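D-aminoacid aminotransferase-like PLP-dependent enzyme (Haemophilus somnus, PDB 3CEB) is a putative 4-amino-4-deoxychorismate lyase, probably a pyridoxal-phosphate enzyme of the class IV aminotransferase family. Local coordinates at residues 10-15 with 61-66; 88-93 with 183-188. All coordinates share one frame; numbering follows the deposited sequence.

Contact 1: 10-15 with 61-66; sequences TILIEQ and EGLIRC. With SO4 (sulfate ion), chain D.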
loop_
_atom_site.group_PDB
_atom_site.type_symbol
_atom_site.label_atom_id
_atom_site.label_comp_id
_atom_site.label_asym_id
_atom_site.label_seq_id
_atom_site.Cartn_x
_atom_site.Cartn_y
_atom_site.Cartn_z
ATOM N N THR A 10 -6.336 -2.466 -2.820
ATOM C CA THR A 10 -5.838 -3.724 -3.345
ATOM C C THR A 10 -5.849 -4.721 -2.206
ATOM O O THR A 10 -5.168 -4.531 -1.202
ATOM C CB THR A 10 -4.427 -3.547 -3.882
ATOM O OG1 THR A 10 -4.467 -2.529 -4.872
ATOM C CG2 THR A 10 -3.884 -4.800 -4.525
ATOM N N ILE A 11 -6.636 -5.774 -2.378
ATOM C CA ILE A 11 -6.823 -6.769 -1.360
ATOM C C ILE A 11 -6.241 -8.106 -1.758
ATOM O O ILE A 11 -6.384 -8.577 -2.887
ATOM C CB ILE A 11 -8.309 -6.929 -1.076
ATOM C CG1 ILE A 11 -8.879 -5.575 -0.580
ATOM C CG2 ILE A 11 -8.546 -8.101 -0.097
ATOM C CD1 ILE A 11 -10.354 -5.405 -0.836
ATOM N N LEU A 12 -5.548 -8.715 -0.808
ATOM C CA LEU A 12 -4.943 -10.021 -1.022
ATOM C C LEU A 12 -5.905 -11.124 -0.572
ATOM O O LEU A 12 -6.560 -11.007 0.449
ATOM C CB LEU A 12 -3.642 -10.097 -0.234
ATOM C CG LEU A 12 -2.885 -11.416 -0.133
ATOM C CD1 LEU A 12 -2.437 -11.904 -1.497
ATOM C CD2 LEU A 12 -1.683 -11.245 0.828
ATOM N N ILE A 13 -6.027 -12.145 -1.398
ATOM C CA ILE A 13 -6.611 -13.401 -0.990
ATOM C C ILE A 13 -5.419 -14.333 -0.838
ATOM O O ILE A 13 -4.629 -14.505 -1.752
ATOM C CB ILE A 13 -7.557 -13.997 -2.023
ATOM C CG1 ILE A 13 -8.579 -12.936 -2.520
ATOM C CG2 ILE A 13 -8.229 -15.212 -1.449
ATOM C CD1 ILE A 13 -9.320 -12.183 -1.481
ATOM N N GLU A 14 -5.273 -14.929 0.327
ATOM C CA GLU A 14 -4.157 -15.842 0.562
ATOM C C GLU A 14 -4.619 -17.007 1.364
ATOM O O GLU A 14 -5.248 -16.841 2.393
ATOM C CB GLU A 14 -3.026 -15.124 1.309
ATOM C CG GLU A 14 -1.966 -16.044 1.889
ATOM C CD GLU A 14 -0.896 -15.247 2.584
ATOM O OE1 GLU A 14 -1.220 -14.246 3.253
ATOM O OE2 GLU A 14 0.288 -15.601 2.458
ATOM N N GLN A 15 -4.298 -18.200 0.889
ATOM C CA GLN A 15 -4.738 -19.415 1.580
ATOM C C GLN A 15 -6.261 -19.385 1.701
ATOM O O GLN A 15 -6.783 -19.750 2.735
ATOM C CB GLN A 15 -4.155 -19.444 3.000
ATOM C CG GLN A 15 -2.656 -19.224 3.075
ATOM C CD GLN A 15 -1.912 -20.457 3.405
ATOM O OE1 GLN A 15 -2.291 -21.568 2.994
ATOM N NE2 GLN A 15 -0.834 -20.289 4.193
ATOM N N GLU A 61 -4.315 -23.134 -1.997
ATOM C CA GLU A 61 -3.048 -22.748 -2.710
ATOM C C GLU A 61 -3.374 -21.583 -3.660
ATOM O O GLU A 61 -4.547 -21.393 -4.086
ATOM C CB GLU A 61 -2.335 -23.930 -3.428
ATOM C CG GLU A 61 -1.339 -24.717 -2.530
ATOM N N GLY A 62 -2.367 -20.761 -3.927
ATOM C CA GLY A 62 -2.545 -19.620 -4.806
ATOM C C GLY A 62 -2.830 -18.309 -4.107
ATOM O O GLY A 62 -3.395 -18.253 -3.038
ATOM N N LEU A 63 -2.368 -17.249 -4.739
ATOM C CA LEU A 63 -2.535 -15.895 -4.275
ATOM C C LEU A 63 -3.367 -15.153 -5.307
ATOM O O LEU A 63 -3.191 -15.348 -6.484
ATOM C CB LEU A 63 -1.163 -15.217 -4.165
ATOM C CG LEU A 63 -0.178 -15.828 -3.172
ATOM C CD1 LEU A 63 1.172 -15.212 -3.332
ATOM C CD2 LEU A 63 -0.697 -15.656 -1.751
ATOM N N ILE A 64 -4.264 -14.296 -4.856
ATOM C CA ILE A 64 -5.119 -13.543 -5.754
ATOM C C ILE A 64 -5.068 -12.086 -5.353
ATOM O O ILE A 64 -5.075 -11.762 -4.169
ATOM C CB ILE A 64 -6.608 -14.047 -5.715
ATOM C CG1 ILE A 64 -6.684 -15.560 -6.070
ATOM C CG2 ILE A 64 -7.469 -13.244 -6.678
ATOM C CD1 ILE A 64 -8.154 -16.185 -5.982
ATOM N N ARG A 65 -5.007 -11.215 -6.343
ATOM C CA ARG A 65 -5.011 -9.798 -6.108
ATOM C C ARG A 65 -6.364 -9.259 -6.525
ATOM O O ARG A 65 -6.794 -9.419 -7.655
ATOM C CB ARG A 65 -3.925 -9.146 -6.928
ATOM C CG ARG A 65 -3.938 -7.622 -6.907
ATOM C CD ARG A 65 -2.614 -7.039 -7.406
ATOM N NE ARG A 65 -2.400 -7.374 -8.798
ATOM C CZ ARG A 65 -2.904 -6.659 -9.796
ATOM N NH1 ARG A 65 -3.579 -5.564 -9.512
ATOM N NH2 ARG A 65 -2.721 -7.007 -11.077
ATOM N N CYS A 66 -7.071 -8.684 -5.569
ATOM C CA CYS A 66 -8.364 -8.059 -5.844
ATOM C C CYS A 66 -8.239 -6.567 -5.707
ATOM O O CYS A 66 -7.819 -6.062 -4.673
ATOM C CB CYS A 66 -9.444 -8.502 -4.864
ATOM S SG CYS A 66 -9.818 -10.243 -4.877
HETATM S S SO4 D . -6.357 -26.217 -3.022
HETATM O O1 SO4 D . -7.180 -25.853 -1.862
HETATM O O2 SO4 D . -5.166 -26.934 -2.564
HETATM O O3 SO4 D . -5.827 -25.060 -3.757
HETATM O O4 SO4 D . -7.166 -27.029 -3.927
HETATM O O HOH W 1 -3.661 -3.218 -7.734
#

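Contact 2: 88-93 with 183-188; sequences RTFKPV and EEIRLI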
loop_
_atom_site.group_PDB
_atom_site.type_symbol
_atom_site.label_atom_id
_atom_site.label_comp_id
_atom_site.label_asym_id
_atom_site.label_seq_id
_atom_site.Cartn_x
_atom_site.Cartn_y
_atom_site.Cartn_z
ATOM N N ARG A 88 14.549 -6.341 -3.431
ATOM C CA ARG A 88 15.733 -6.249 -2.571
ATOM C C ARG A 88 16.587 -4.976 -2.637
ATOM O O ARG A 88 17.328 -4.689 -1.712
ATOM C CB ARG A 88 16.638 -7.441 -2.866
ATOM C CG ARG A 88 16.175 -8.673 -2.148
ATOM C CD ARG A 88 16.597 -9.863 -2.880
ATOM N NE ARG A 88 16.333 -11.082 -2.120
ATOM C CZ ARG A 88 16.303 -12.284 -2.692
ATOM N NH1 ARG A 88 16.467 -12.374 -4.007
ATOM N NH2 ARG A 88 16.080 -13.382 -1.980
ATOM N N THR A 89 16.529 -4.253 -3.746
ATOM C CA THR A 89 17.365 -3.075 -3.938
ATOM C C THR A 89 16.445 -1.951 -4.262
ATOM O O THR A 89 15.415 -2.160 -4.907
ATOM C CB THR A 89 18.402 -3.250 -5.051
ATOM O OG1 THR A 89 17.735 -3.632 -6.248
ATOM C CG2 THR A 89 19.399 -4.309 -4.700
ATOM N N PHE A 90 16.801 -0.767 -3.757
ATOM C CA PHE A 90 15.953 0.439 -3.812
ATOM C C PHE A 90 16.713 1.704 -4.167
ATOM O O PHE A 90 17.617 2.089 -3.477
ATOM C CB PHE A 90 15.266 0.636 -2.455
ATOM C CG PHE A 90 14.357 -0.501 -2.070
ATOM C CD1 PHE A 90 14.850 -1.629 -1.493
ATOM C CD2 PHE A 90 13.009 -0.431 -2.303
ATOM C CE1 PHE A 90 14.019 -2.661 -1.167
ATOM C CE2 PHE A 90 12.191 -1.450 -1.965
ATOM C CZ PHE A 90 12.689 -2.563 -1.404
ATOM N N LYS A 91 16.303 2.349 -5.248
ATOM C CA LYS A 91 16.934 3.592 -5.699
ATOM C C LYS A 91 16.368 4.825 -5.009
ATOM O O LYS A 91 15.164 5.086 -5.067
ATOM C CB LYS A 91 16.811 3.758 -7.217
ATOM C CG LYS A 91 17.476 5.032 -7.750
ATOM C CD LYS A 91 18.983 5.154 -7.474
ATOM C CE LYS A 91 19.802 4.986 -8.765
ATOM N NZ LYS A 91 21.263 5.243 -8.512
ATOM N N PRO A 92 17.244 5.600 -4.354
ATOM C CA PRO A 92 16.697 6.809 -3.741
ATOM C C PRO A 92 16.290 7.803 -4.829
ATOM O O PRO A 92 17.061 8.053 -5.747
ATOM C CB PRO A 92 17.865 7.349 -2.890
ATOM C CG PRO A 92 18.915 6.333 -2.922
ATOM C CD PRO A 92 18.670 5.407 -4.047
ATOM N N VAL A 93 15.067 8.317 -4.740
ATOM C CA VAL A 93 14.575 9.284 -5.710
ATOM C C VAL A 93 14.120 10.522 -4.927
ATOM O O VAL A 93 13.397 10.427 -3.946
ATOM C CB VAL A 93 13.451 8.652 -6.610
ATOM C CG1 VAL A 93 12.877 9.670 -7.557
ATOM C CG2 VAL A 93 14.010 7.517 -7.403
ATOM N N GLU A 183 20.427 -1.957 8.220
ATOM C CA GLU A 183 21.131 -3.109 7.699
ATOM C C GLU A 183 20.512 -3.766 6.494
ATOM O O GLU A 183 21.133 -4.597 5.854
ATOM C CB GLU A 183 21.183 -4.157 8.793
ATOM C CG GLU A 183 21.813 -3.654 10.087
ATOM C CD GLU A 183 21.858 -4.709 11.144
ATOM O OE1 GLU A 183 22.783 -5.543 11.141
ATOM O OE2 GLU A 183 20.953 -4.702 11.987
ATOM N N GLU A 184 19.293 -3.369 6.170
ATOM C CA GLU A 184 18.520 -4.038 5.146
ATOM C C GLU A 184 17.245 -3.266 4.929
ATOM O O GLU A 184 16.734 -2.687 5.874
ATOM C CB GLU A 184 18.173 -5.447 5.615
ATOM C CG GLU A 184 17.463 -6.287 4.571
ATOM C CD GLU A 184 17.072 -7.687 5.045
ATOM O OE1 GLU A 184 17.559 -8.164 6.075
ATOM O OE2 GLU A 184 16.254 -8.329 4.360
ATOM N N ILE A 185 16.758 -3.261 3.688
ATOM C CA ILE A 185 15.550 -2.548 3.288
ATOM C C ILE A 185 14.572 -3.498 2.634
ATOM O O ILE A 185 14.966 -4.351 1.841
ATOM C CB ILE A 185 15.835 -1.455 2.198
ATOM C CG1 ILE A 185 17.038 -0.575 2.586
ATOM C CG2 ILE A 185 14.560 -0.612 1.920
ATOM C CD1 ILE A 185 17.288 0.560 1.643
ATOM N N ARG A 186 13.293 -3.360 2.944
ATOM C CA ARG A 186 12.287 -4.164 2.270
ATOM C C ARG A 186 11.016 -3.401 2.057
ATOM O O ARG A 186 10.787 -2.365 2.689
ATOM C CB ARG A 186 11.945 -5.426 3.048
ATOM C CG ARG A 186 12.978 -6.494 2.920
ATOM C CD ARG A 186 12.418 -7.781 3.461
ATOM N NE ARG A 186 13.445 -8.585 4.124
ATOM C CZ ARG A 186 13.197 -9.718 4.790
ATOM N NH1 ARG A 186 11.943 -10.171 4.858
ATOM N NH2 ARG A 186 14.199 -10.388 5.387
ATOM N N LEU A 187 10.197 -3.883 1.144
ATOM C CA LEU A 187 8.897 -3.331 0.968
ATOM C C LEU A 187 7.755 -4.062 1.636
ATOM O O LEU A 187 7.785 -5.228 1.807
ATOM C CB LEU A 187 8.640 -2.965 -0.484
ATOM C CG LEU A 187 8.181 -3.915 -1.564
ATOM C CD1 LEU A 187 6.890 -4.521 -1.287
ATOM C CD2 LEU A 187 8.103 -3.134 -2.769
ATOM N N ILE A 188 6.759 -3.336 2.058
ATOM C CA ILE A 188 5.532 -3.970 2.554
ATOM C C ILE A 188 4.301 -3.340 1.864
ATOM O O ILE A 188 4.251 -2.132 1.610
ATOM C CB ILE A 188 5.342 -3.839 4.094
ATOM C CG1 ILE A 188 5.396 -2.374 4.512
ATOM C CG2 ILE A 188 6.320 -4.674 4.891
ATOM C CD1 ILE A 188 4.943 -2.190 5.992
#

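Contact 1: 10-15 with 61-66
Cys66 and Ile13 sit diagonally across this antiparallel strand pair, two residues apart in register, yet their side chains meet: the cysteine sulfur SG lies 3.8 Å from Ile13 CG1 and nearly as close to its CD1. SG stands anti to its own carbonyl carbon (chi1 -62°), which carries it along the sheet toward the isoleucine. On the same face Ile13 also meets Ile64, its direct hydrogen-bonded partner, with the two CB atoms 3.8 Å apart and the side chains crossing at a slant. Backbone bonds set this register. Ile11 and Cys66 exchange N-H and C=O, Ile11 N reaching Cys66 O over 2.6 Å; Ile13 and Ile64 do the same, the bond from Ile13 N to Ile64 O measuring 3.0 Å. The other face carries Leu12, Glu14, Leu63 and Arg65. There Leu63 CD2 packs against the CB and CG of Glu14, 3.9 Å from CG, the two side chains running side by side. It also touches Leu12 CD1. At the far end Thr10 CG2 rests on the aliphatic part of Arg65, 3.7 Å from its CG. Strand 7-14 is thus zipped to strand 63-70 in the middle of a four-stranded antiparallel sheet, flanked by strands 17-18 and 75-82; helix 21-35 lies against Ile11, while Met191 touches Leu12 and Arg65 on the other face.

Contact 2: 88-93 with 183-188
Ile185 meets Phe90 first, laying its CG2 methyl over one face of the ring in a CH-pi contact. The methyl stands 3.5 Å above the ring plane, shifted toward the rim, and is closest to CD1 at 3.6 Å. The two side chains slide past each other in opposite directions. Arg186 follows with its CB pointing away from the 88-93 segment, although its carbonyl carbon C lies 3.9 Å from Phe90 CZ. Its guanidinium reaches back to Glu184 in a side-on salt bridge, where NE and NH2 both grip OE2, NE at 2.8 Å; OE2 lies almost in the guanidinium plane, whereas both nitrogens approach it from one face of the carboxylate. The other carboxylate oxygen, Glu184 OE1, pairs with Arg142. No hydrogen bond joins the two segments: strands 90-93 and 185-188 cross at 85° with axes 9.6 Å apart, edge strands of two mixed sheets of the D-amino acid aminotransferase-like fold, packed through the Phe90 ring, which lies on side chains and backbone of 185-187. Strand 185-188 pairs with 138-143, whose Leu139 also touches Phe90. Leu187 comes last, its CB 4.1 Å from Phe90 CE2 and its side chain crossing the phenylalanine at about a right angle, with Tyr87 and Cys134 among its other neighbours.

The two contacts follow one another along the chain, 10-15 with 61-66 closing before 88-93 with 183-188 opens. Their centres are about 24 Å apart and their nearest atoms about 10 Å, with no touch. Contact 1 is strand pairing inside one antiparallel sheet; contact 2 joins two other sheets without a hydrogen bond between its segments. The C-terminal residues come near both, Met191 lying on contact 1 and Asn192 touching Leu187 of contact 2. Lys103, modified by pyridoxal phosphate in this crystal, belongs to neither contact. Of the small molecules bound nearby, sulfate meets Glu61 of contact 1, and glycerol meets Leu187 N of contact 2; both probably come from the crystallisation liquor.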